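Local coordinates for protein acetylxylan esterase (Geobacillus stearothermophilus, PDB 5BN1) that removes acetyl side groups from the xylose units of xylan and xylo-oligosaccharides, working as a serine esterase assembled into a doughnut-shaped homooctamer, at residues A[43-48]-A[52-57]; A[87-92]-A[115-120]; A[108-113]-A[155-160]; A[119-124]-A[165-170]. The protein carries 1 engineered substitution. All coordinates share one frame; numbering follows the deposited sequence. Where two conformers were deposited one is given.

Contact 1 of 4, residues A[43-48]-A[52-57]; sequences GLLQAV and LGIRVV
L45 carries the whole helical side of this contact, reaching with its two methyl branches toward L52 and I54. Its chi1 of -75° puts CG beside the backbone N, and from CG the two delta methyls diverge. CD1 goes to I54, where its 3.7 Å approach to I54 CD1 is the closest of the contact and the two side chains cross at about a right angle. CD2 goes instead to L52, meeting L52 CD2 more loosely at 4.2 Å. Both pairs are methyl to methyl, so the contact is apolar. Past Q46, A47 N bonds back to G43 O at 2.9 Å, bracketing L45 within one helical turn. On the other segment I54 N bonds to L52 O at 2.8 Å, an inverse gamma turn centred on G53; the turn brings the side chains of L52 and I54 round to the same helix residue. The contact closes the short connection from helix 37-48 to strand 55-58. L208 of helix 197-211 and M1 also lie against L45, and I3 against I54. L44, Q46, A47 and V48 pack on a neighbouring subunit, while strand 55-58 pairs with strand 8-13 in the parallel sheet.

Contact 2 of 4, residues A[87-92]-A[115-120]; sequences IMIGIN and ATLRSL
One methyl group of L117, CD1, serves both isoleucines of the 87-92 segment. It lies 4.2 Å from I87 CG2 and 4.3 Å from I89 CG2, so the gamma methyls, rather than the longer ethyl arms, do the touching. For I87 and L117 the first torsions account for it. In L117 the chain leaves the helix with CG opposite the backbone N (chi1 -178°), which carries the branch toward the 87-92 segment. In I87, a chi1 of -52° places CG2 opposite the backbone N and CG1 beside that nitrogen; the side chains of I87 and L117 then slide past each other in opposite directions. I89 starts out toward the helix too, but its longer branch turns off, and the residue also packs on L69 of helix 66-78. W73 of that helix touches I87, while V158 and I161 of helix 146-165 close on L117, so all three touching side chains are buried. M88, between the isoleucines, points to the other side and meets I16 and T17. Such alternation of side chains along the central parallel strand and the residue after it, with helices on both faces, is that of the alpha/beta/alpha fold of SGNH hydrolases. After I89 the chain turns at G90, the N-cap of helix 91-99, to present N92, whose ND2 bonds to N64 O and which is inferred to stabilise the transition state, as the oxyanion-hole asparagine does in this family.

Contact 3 of 4, residues A[108-113]-A[155-160]; sequences VYLDEY and GRVVKQ
L110 and Y113, one turn apart, face V157 and V158 where helix 110-124 packs against helix 146-165. This is a helix-to-helix interface on one side of the alpha/beta/alpha sandwich, with the CA atoms of Y113 and V157 8.4 Å apart. The aliphatic part is at the outer end: L110 CD1 reaches V157 CG2 at 3.7 Å, the two side chains sliding past each other in opposite directions. L110 leaves its helix alongside the interface, CG being opposite the backbone N (chi1 -168°), and its CD1 end makes the closer approach.

The aromatic part is deeper. V157 uses its other methyl here, CG1, which sits 4.0 Å from Y113 CE2 and approaches the ring obliquely. V157 thus splits between the two partners, one methyl each. The Y113 ring also meets Y154, the planes inclined at about 50°, and touches V66 and P136.

The polar part lies outside the helix pair. Y113 OH is hydrogen-bonded to I89 O, satisfying a hydroxyl buried in the interior and tying the helix to the chain just before the N-cap residue G90. A phenylalanine here, lacking the hydroxyl, would probably leave I89 O without its phenol mate and the turn leading to N92 less firmly held.

At the far end of the ring, near its plane and at its edge, V158 CG2 presses close on the same hydroxyl, 3.2 Å from Y113 OH.

Contact 4 of 4, residues A[119-124]-A[165-170]; sequences SLVLET and TNSLFV
The C-terminal end of helix 146-165 meets the last turns of helix 110-124, with T165 set against V121 and L122. T165 CA and L122 CA are 7.3 Å apart. V121 CG1 makes most of the contact: it stands 3.7 Å from T165 OG1 and almost as near T165 CG2, the side chains crossing at about a right angle. V121 also packs on the sheet, touching I131 and L133 of strand 130-134, which places the contact between the helices and the sheet. L122 adds one methyl from the more open flank, its CD2 resting 3.9 Å from T165 CG2. With OG1 of T165 lodged between the backbone N and the carbonyl carbon (chi1 63°), its methyl is left to face both helix residues.

The turn that follows is a Schellman motif: N166 has positive phi and leaves the helical path, and the chain heads for strand 168-170, the edge strand of the parallel sheet within the chain. S167 thereby comes back beside the helix end, its OG 4.0 Å from V121 CG1. S167 OG also lies 2.8 Å from T165 OG1, a pairing that is not settled; T165 OG1 is hydrogen-bonded to I161 O, one turn back. K125 NZ reaches T165 O, adding a polar tie between the two helix ends.

In helix 110-124, L120 O is gripped twice by T124: by its N, and by its OG1 at 2.7 Å with a C=O...O angle of 157°. The same hydroxyl of T124 is bonded to W73 NE1 of helix 66-78.

Contacts 2, 3 and 4 form one cluster strung along helix 110-124, and each pair touches. The centres of contacts 2 and 3 are about 7 Å apart. Those of contacts 2 and 4, which share S119 and L120, are about 10 Å apart. Along the chain the segments of contact 3 alternate with those of contacts 2 and 4, while contact 4 begins on the helix stretch where contact 2 ends. F169 packs on V158 and K159, joining contacts 3 and 4. Contact 1 precedes them all and stands apart, beside the opposite edge strand, 55-58, of the same parallel sheet, and borders neighbouring subunits of the octamer. Contact 2 holds N92, the inferred transition-state stabiliser; the Y113 side chain of contact 3 lies about 9 Å from that of N92.

Contact 1 of 4, residues A[43-48]-A[52-57]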
# COMPACT_ATOMS: atom_id res chain seq x y z
N GLY A 43 -5.36 27.42 -16.39
CA GLY A 43 -6.00 26.79 -17.52
C GLY A 43 -6.90 27.62 -18.29
O GLY A 43 -6.99 27.48 -19.56
N LEU A 44 -7.74 28.49 -17.68
CA LEU A 44 -8.60 29.43 -18.34
C LEU A 44 -7.76 30.46 -19.19
O LEU A 44 -8.12 30.81 -20.31
CB LEU A 44 -9.51 30.17 -17.38
CG LEU A 44 -10.75 29.31 -16.92
CD1 LEU A 44 -11.32 29.82 -15.66
CD2 LEU A 44 -11.76 29.34 -18.10
N LEU A 45 -6.67 30.90 -18.59
CA LEU A 45 -5.81 31.87 -19.37
C LEU A 45 -5.18 31.18 -20.59
O LEU A 45 -5.18 31.85 -21.68
CB LEU A 45 -4.74 32.49 -18.42
CG LEU A 45 -5.17 33.53 -17.43
CD1 LEU A 45 -4.06 33.72 -16.46
CD2 LEU A 45 -5.62 34.79 -18.15
N GLN A 46 -4.75 29.94 -20.45
CA GLN A 46 -4.21 29.21 -21.60
C GLN A 46 -5.24 28.92 -22.62
O GLN A 46 -4.94 28.98 -23.86
CB GLN A 46 -3.45 28.04 -21.21
CG GLN A 46 -2.72 27.37 -22.35
CD GLN A 46 -1.52 26.56 -21.85
OE1 GLN A 46 -1.65 25.55 -21.13
NE2 GLN A 46 -0.30 27.12 -22.06
N ALA A 47 -6.48 28.61 -22.20
CA ALA A 47 -7.54 28.30 -23.13
C ALA A 47 -7.99 29.53 -23.92
O ALA A 47 -8.28 29.42 -25.15
CB ALA A 47 -8.72 27.70 -22.40
N VAL A 48 -7.96 30.72 -23.31
CA VAL A 48 -8.63 31.87 -23.85
C VAL A 48 -7.50 32.85 -24.37
O VAL A 48 -7.72 33.43 -25.43
CB VAL A 48 -9.60 32.55 -22.87
CG1 VAL A 48 -10.25 33.78 -23.41
CG2 VAL A 48 -10.71 31.58 -22.42
N LEU A 52 -0.58 34.54 -24.16
CA LEU A 52 -0.10 35.13 -22.94
C LEU A 52 0.78 34.11 -22.25
O LEU A 52 0.34 33.27 -21.45
CB LEU A 52 -1.29 35.59 -22.07
CG LEU A 52 -0.86 36.13 -20.73
CD1 LEU A 52 -0.41 37.54 -21.00
CD2 LEU A 52 -2.05 36.15 -19.78
N GLY A 53 2.03 34.22 -22.44
CA GLY A 53 2.98 33.26 -22.04
C GLY A 53 3.47 33.47 -20.63
O GLY A 53 4.64 33.67 -20.38
N ILE A 54 2.55 33.27 -19.71
CA ILE A 54 2.91 33.45 -18.30
C ILE A 54 3.44 32.18 -17.71
O ILE A 54 3.01 31.07 -18.13
CB ILE A 54 1.74 33.97 -17.46
CG1 ILE A 54 0.57 33.08 -17.58
CG2 ILE A 54 1.36 35.36 -17.90
CD1 ILE A 54 -0.36 33.36 -16.43
N ARG A 55 4.40 32.33 -16.80
CA ARG A 55 4.88 31.19 -16.08
C ARG A 55 4.34 31.33 -14.65
O ARG A 55 4.31 32.34 -14.10
CB ARG A 55 6.39 31.10 -16.02
CG ARG A 55 7.15 31.56 -17.24
CD ARG A 55 8.60 31.57 -16.73
NE ARG A 55 8.60 30.58 -15.61
CZ ARG A 55 9.63 30.31 -14.81
NH1 ARG A 55 10.76 30.98 -14.93
NH2 ARG A 55 9.50 29.42 -13.87
N VAL A 56 3.75 30.25 -14.18
CA VAL A 56 3.04 30.22 -12.88
C VAL A 56 3.63 29.22 -11.96
O VAL A 56 3.97 28.08 -12.32
CB VAL A 56 1.53 30.02 -13.10
CG1 VAL A 56 0.78 30.00 -11.75
CG2 VAL A 56 0.95 31.05 -13.99
N VAL A 57 3.81 29.63 -10.67
CA VAL A 57 4.36 28.84 -9.61
C VAL A 57 3.33 28.86 -8.41
O VAL A 57 2.76 29.91 -8.14
CB VAL A 57 5.71 29.42 -9.09
CG1 VAL A 57 6.33 28.49 -8.11
CG2 VAL A 57 6.67 29.69 -10.25

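Contact 2 of 4, residues A[87-92]-A[115-120]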
# COMPACT_ATOMS: atom_id res chain seq x y z
N ILE A 87 -1.20 36.78 -2.99
CA ILE A 87 -1.26 36.33 -1.60
C ILE A 87 -2.72 36.14 -1.23
O ILE A 87 -3.56 37.02 -1.32
CB ILE A 87 -0.62 37.36 -0.60
CG1 ILE A 87 0.77 37.69 -1.12
CG2 ILE A 87 -0.69 36.82 0.81
CD1 ILE A 87 1.30 38.97 -0.42
N MET A 88 -3.05 34.95 -0.65
CA MET A 88 -4.36 34.70 -0.01
C MET A 88 -4.08 33.96 1.28
O MET A 88 -3.77 32.79 1.38
CB MET A 88 -5.37 33.88 -0.86
CG MET A 88 -6.70 33.82 -0.17
SD MET A 88 -8.10 33.36 -1.21
CE MET A 88 -7.47 31.88 -1.95
N ILE A 89 -4.18 34.78 2.37
CA ILE A 89 -3.85 34.28 3.71
C ILE A 89 -4.74 34.96 4.73
O ILE A 89 -5.28 36.06 4.53
CB ILE A 89 -2.37 34.49 4.04
CG1 ILE A 89 -1.84 33.55 5.14
CG2 ILE A 89 -2.11 36.02 4.33
CD1 ILE A 89 -1.65 32.11 4.63
N GLY A 90 -5.03 34.22 5.80
CA GLY A 90 -5.93 34.68 6.91
C GLY A 90 -6.96 33.69 7.35
O GLY A 90 -7.44 33.77 8.45
N ILE A 91 -7.34 32.73 6.47
CA ILE A 91 -8.29 31.75 6.92
C ILE A 91 -7.87 31.03 8.18
O ILE A 91 -8.66 30.91 9.11
CB ILE A 91 -8.62 30.76 5.80
CG1 ILE A 91 -9.47 31.42 4.73
CG2 ILE A 91 -9.41 29.54 6.37
CD1 ILE A 91 -9.69 30.63 3.45
N ASN A 92 -6.62 30.57 8.25
CA ASN A 92 -6.14 29.80 9.37
C ASN A 92 -5.88 30.71 10.59
O ASN A 92 -6.14 30.36 11.72
CB ASN A 92 -4.97 29.00 9.04
CG ASN A 92 -5.32 27.89 8.07
OD1 ASN A 92 -6.26 27.11 8.38
ND2 ASN A 92 -4.61 27.73 7.05
N ALA A 115 0.38 43.58 11.00
CA ALA A 115 1.77 43.98 10.87
C ALA A 115 2.61 43.14 10.04
O ALA A 115 3.44 43.62 9.27
CB ALA A 115 2.37 44.00 12.25
N THR A 116 2.35 41.78 10.06
CA THR A 116 3.15 40.88 9.30
C THR A 116 2.76 40.99 7.78
O THR A 116 3.66 41.06 6.95
CB THR A 116 2.96 39.43 9.80
OG1 THR A 116 3.30 39.34 11.21
CG2 THR A 116 3.80 38.46 9.02
N LEU A 117 1.49 41.04 7.48
CA LEU A 117 1.07 41.09 6.08
C LEU A 117 1.61 42.39 5.46
O LEU A 117 2.14 42.37 4.36
CB LEU A 117 -0.42 40.99 5.93
CG LEU A 117 -0.96 40.97 4.46
CD1 LEU A 117 -0.33 39.87 3.63
CD2 LEU A 117 -2.45 40.86 4.47
N ARG A 118 1.42 43.44 6.23
CA ARG A 118 1.87 44.77 5.76
C ARG A 118 3.34 44.71 5.49
O ARG A 118 3.81 45.24 4.45
CB ARG A 118 1.47 45.87 6.76
CG ARG A 118 2.01 47.25 6.38
CD ARG A 118 1.39 48.21 7.35
NE ARG A 118 1.94 49.53 7.10
CZ ARG A 118 3.07 49.92 7.61
NH1 ARG A 118 3.86 49.26 8.42
NH2 ARG A 118 3.45 51.19 7.31
N SER A 119 4.15 44.18 6.40
CA SER A 119 5.54 44.11 6.20
C SER A 119 5.98 43.29 5.03
O SER A 119 6.90 43.66 4.25
CB SER A 119 6.23 43.55 7.43
OG SER A 119 7.61 43.42 7.26
N LEU A 120 5.30 42.17 4.80
CA LEU A 120 5.61 41.34 3.66
C LEU A 120 5.32 42.13 2.36
O LEU A 120 6.08 41.98 1.40
CB LEU A 120 4.77 40.02 3.70
CG LEU A 120 5.31 39.09 4.77
CD1 LEU A 120 4.34 37.88 4.85
CD2 LEU A 120 6.69 38.56 4.65

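Contact 3 of 4, residues A[108-113]-A[155-160]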
# COMPACT_ATOMS: atom_id res chain seq x y z
N VAL A 108 -3.32 33.76 15.20
CA VAL A 108 -2.63 34.98 14.71
C VAL A 108 -3.68 36.06 14.78
O VAL A 108 -4.57 36.17 13.94
CB VAL A 108 -2.07 34.80 13.31
CG1 VAL A 108 -1.47 36.10 12.82
CG2 VAL A 108 -1.06 33.72 13.23
N TYR A 109 -3.63 36.92 15.81
CA TYR A 109 -4.57 37.97 16.14
C TYR A 109 -4.32 39.16 15.19
O TYR A 109 -3.29 39.15 14.50
CB TYR A 109 -4.42 38.36 17.60
CG TYR A 109 -4.81 37.24 18.55
CD1 TYR A 109 -6.07 36.69 18.52
CD2 TYR A 109 -3.91 36.82 19.55
CE1 TYR A 109 -6.39 35.65 19.37
CE2 TYR A 109 -4.22 35.70 20.34
CZ TYR A 109 -5.46 35.22 20.29
OH TYR A 109 -5.85 34.20 21.17
N LEU A 110 -5.29 40.05 15.19
CA LEU A 110 -5.32 41.08 14.14
C LEU A 110 -4.07 41.89 14.13
O LEU A 110 -3.63 42.31 13.08
CB LEU A 110 -6.57 41.89 14.31
CG LEU A 110 -6.93 42.85 13.13
CD1 LEU A 110 -7.41 41.96 11.97
CD2 LEU A 110 -7.98 43.82 13.50
N ASP A 111 -3.53 42.24 15.33
CA ASP A 111 -2.29 42.98 15.33
C ASP A 111 -1.11 42.32 14.68
O ASP A 111 -0.40 42.93 13.89
CB ASP A 111 -1.90 43.42 16.77
CG ASP A 111 -1.65 42.30 17.73
OD1 ASP A 111 -2.28 41.22 17.66
OD2 ASP A 111 -0.76 42.43 18.59
N GLU A 112 -0.90 41.01 14.92
CA GLU A 112 0.12 40.26 14.25
C GLU A 112 -0.18 40.12 12.75
O GLU A 112 0.72 40.26 11.99
CB GLU A 112 0.33 38.88 14.90
CG GLU A 112 1.44 38.13 14.31
CD GLU A 112 1.72 36.73 14.90
OE1 GLU A 112 0.99 36.33 15.82
OE2 GLU A 112 2.62 36.07 14.38
N TYR A 113 -1.42 39.89 12.45
CA TYR A 113 -1.82 39.74 11.04
C TYR A 113 -1.54 41.00 10.20
O TYR A 113 -0.83 40.89 9.19
CB TYR A 113 -3.28 39.33 10.96
CG TYR A 113 -3.76 39.08 9.56
CD1 TYR A 113 -3.53 37.88 8.94
CD2 TYR A 113 -4.53 40.03 8.94
CE1 TYR A 113 -3.98 37.64 7.68
CE2 TYR A 113 -5.06 39.81 7.63
CZ TYR A 113 -4.75 38.57 7.04
OH TYR A 113 -5.27 38.39 5.77
N GLY A 155 -10.38 40.66 6.32
CA GLY A 155 -10.52 41.12 4.95
C GLY A 155 -10.39 42.68 4.83
O GLY A 155 -9.90 43.08 3.82
N ARG A 156 -10.95 43.37 5.79
CA ARG A 156 -10.80 44.89 5.84
C ARG A 156 -9.36 45.23 5.89
O ARG A 156 -8.87 46.17 5.19
CB ARG A 156 -11.58 45.49 6.95
CG ARG A 156 -13.02 45.46 6.82
CD ARG A 156 -13.77 46.44 7.69
NE ARG A 156 -13.68 46.14 9.12
CZ ARG A 156 -14.44 45.32 9.77
NH1 ARG A 156 -15.33 44.51 9.17
NH2 ARG A 156 -14.27 45.15 11.07
N VAL A 157 -8.53 44.53 6.68
CA VAL A 157 -7.09 44.71 6.69
C VAL A 157 -6.48 44.56 5.38
O VAL A 157 -5.65 45.31 4.91
CB VAL A 157 -6.36 43.88 7.79
CG1 VAL A 157 -4.88 43.78 7.53
CG2 VAL A 157 -6.78 44.36 9.22
N VAL A 158 -6.79 43.43 4.69
CA VAL A 158 -6.26 43.20 3.39
C VAL A 158 -6.53 44.38 2.39
O VAL A 158 -5.61 44.73 1.64
CB VAL A 158 -6.78 41.82 2.90
CG1 VAL A 158 -6.27 41.59 1.48
CG2 VAL A 158 -6.25 40.68 3.80
N LYS A 159 -7.75 44.79 2.37
CA LYS A 159 -8.34 45.82 1.45
C LYS A 159 -7.52 47.13 1.71
O LYS A 159 -6.98 47.73 0.76
CB LYS A 159 -9.75 46.00 1.64
CG LYS A 159 -10.34 47.02 0.60
CD LYS A 159 -11.82 46.97 0.56
CE LYS A 159 -12.34 47.71 -0.73
NZ LYS A 159 -13.79 47.64 -0.66
N GLN A 160 -7.30 47.38 2.98
CA GLN A 160 -6.58 48.65 3.31
C GLN A 160 -5.12 48.58 3.04
O GLN A 160 -4.56 49.62 2.49
CB GLN A 160 -7.00 49.02 4.72
CG GLN A 160 -8.47 49.38 4.98
CD GLN A 160 -9.48 50.37 4.09
OE1 GLN A 160 -9.26 50.72 2.90
NE2 GLN A 160 -10.72 50.67 4.70

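Contact 4 of 4, residues A[119-124]-A[165-170]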
# COMPACT_ATOMS: atom_id res chain seq x y z
N SER A 119 4.15 44.18 6.40
CA SER A 119 5.54 44.11 6.20
C SER A 119 5.98 43.29 5.03
O SER A 119 6.90 43.66 4.25
CB SER A 119 6.23 43.55 7.43
OG SER A 119 7.61 43.42 7.26
N LEU A 120 5.30 42.17 4.80
CA LEU A 120 5.61 41.34 3.66
C LEU A 120 5.32 42.13 2.36
O LEU A 120 6.08 41.98 1.40
CB LEU A 120 4.77 40.02 3.70
CG LEU A 120 5.31 39.09 4.77
CD1 LEU A 120 4.34 37.88 4.85
CD2 LEU A 120 6.69 38.56 4.65
N VAL A 121 4.24 42.82 2.28
CA VAL A 121 3.84 43.55 1.07
C VAL A 121 4.85 44.65 0.81
O VAL A 121 5.34 44.81 -0.28
CB VAL A 121 2.47 44.06 1.10
CG1 VAL A 121 2.14 44.90 -0.08
CG2 VAL A 121 1.45 42.86 1.18
N LEU A 122 5.19 45.39 1.88
CA LEU A 122 6.15 46.49 1.63
C LEU A 122 7.48 46.02 1.30
O LEU A 122 8.18 46.75 0.47
CB LEU A 122 6.18 47.38 2.96
CG LEU A 122 4.99 48.17 3.31
CD1 LEU A 122 5.13 48.81 4.73
CD2 LEU A 122 4.68 49.21 2.24
N GLU A 123 7.98 44.93 1.82
CA GLU A 123 9.29 44.37 1.51
C GLU A 123 9.32 43.89 0.04
O GLU A 123 10.35 43.94 -0.66
CB GLU A 123 9.63 43.18 2.47
CG GLU A 123 10.80 42.31 2.08
CD GLU A 123 10.92 40.99 2.86
OE1 GLU A 123 10.19 40.76 3.89
OE2 GLU A 123 11.77 40.19 2.40
N THR A 124 8.21 43.29 -0.37
CA THR A 124 8.15 42.66 -1.66
C THR A 124 7.91 43.66 -2.82
O THR A 124 8.45 43.49 -3.92
CB THR A 124 6.98 41.57 -1.63
OG1 THR A 124 7.33 40.68 -0.55
CG2 THR A 124 6.97 40.83 -2.98
N THR A 165 -0.74 50.37 -0.68
CA THR A 165 0.43 49.88 -1.39
C THR A 165 0.19 49.85 -2.91
O THR A 165 1.07 49.41 -3.63
CB THR A 165 0.88 48.52 -0.87
OG1 THR A 165 -0.19 47.58 -1.14
CG2 THR A 165 1.22 48.54 0.62
N ASN A 166 -0.98 50.26 -3.34
CA ASN A 166 -1.40 50.26 -4.71
C ASN A 166 -1.22 48.85 -5.29
O ASN A 166 -0.71 48.63 -6.39
CB ASN A 166 -0.61 51.36 -5.51
CG ASN A 166 -0.87 52.76 -4.95
OD1 ASN A 166 -2.00 53.13 -4.67
ND2 ASN A 166 0.20 53.52 -4.74
N SER A 167 -1.65 47.88 -4.48
CA SER A 167 -1.67 46.47 -4.98
C SER A 167 -3.02 46.21 -5.61
O SER A 167 -4.03 46.81 -5.31
CB SER A 167 -1.51 45.60 -3.75
OG SER A 167 -0.24 45.68 -3.14
N LEU A 168 -3.09 45.20 -6.47
CA LEU A 168 -4.36 44.75 -6.95
C LEU A 168 -5.04 43.98 -5.76
O LEU A 168 -4.40 43.59 -4.82
CB LEU A 168 -4.18 43.77 -8.14
CG LEU A 168 -3.58 44.41 -9.42
CD1 LEU A 168 -3.43 43.35 -10.53
CD2 LEU A 168 -4.49 45.51 -9.83
N PHE A 169 -6.31 43.84 -5.88
CA PHE A 169 -7.17 43.42 -4.74
C PHE A 169 -8.33 42.58 -5.19
O PHE A 169 -9.14 42.97 -6.07
CB PHE A 169 -7.69 44.66 -4.00
CG PHE A 169 -8.71 44.36 -2.92
CD1 PHE A 169 -8.25 43.66 -1.80
CD2 PHE A 169 -10.02 44.59 -3.04
CE1 PHE A 169 -9.19 43.35 -0.81
CE2 PHE A 169 -10.99 44.29 -2.06
CZ PHE A 169 -10.52 43.62 -0.90
N VAL A 170 -8.47 41.35 -4.59
CA VAL A 170 -9.60 40.53 -4.85
C VAL A 170 -10.38 40.28 -3.57
O VAL A 170 -9.83 39.67 -2.63
CB VAL A 170 -9.09 39.15 -5.40
CG1 VAL A 170 -10.31 38.28 -5.78
CG2 VAL A 170 -8.15 39.34 -6.56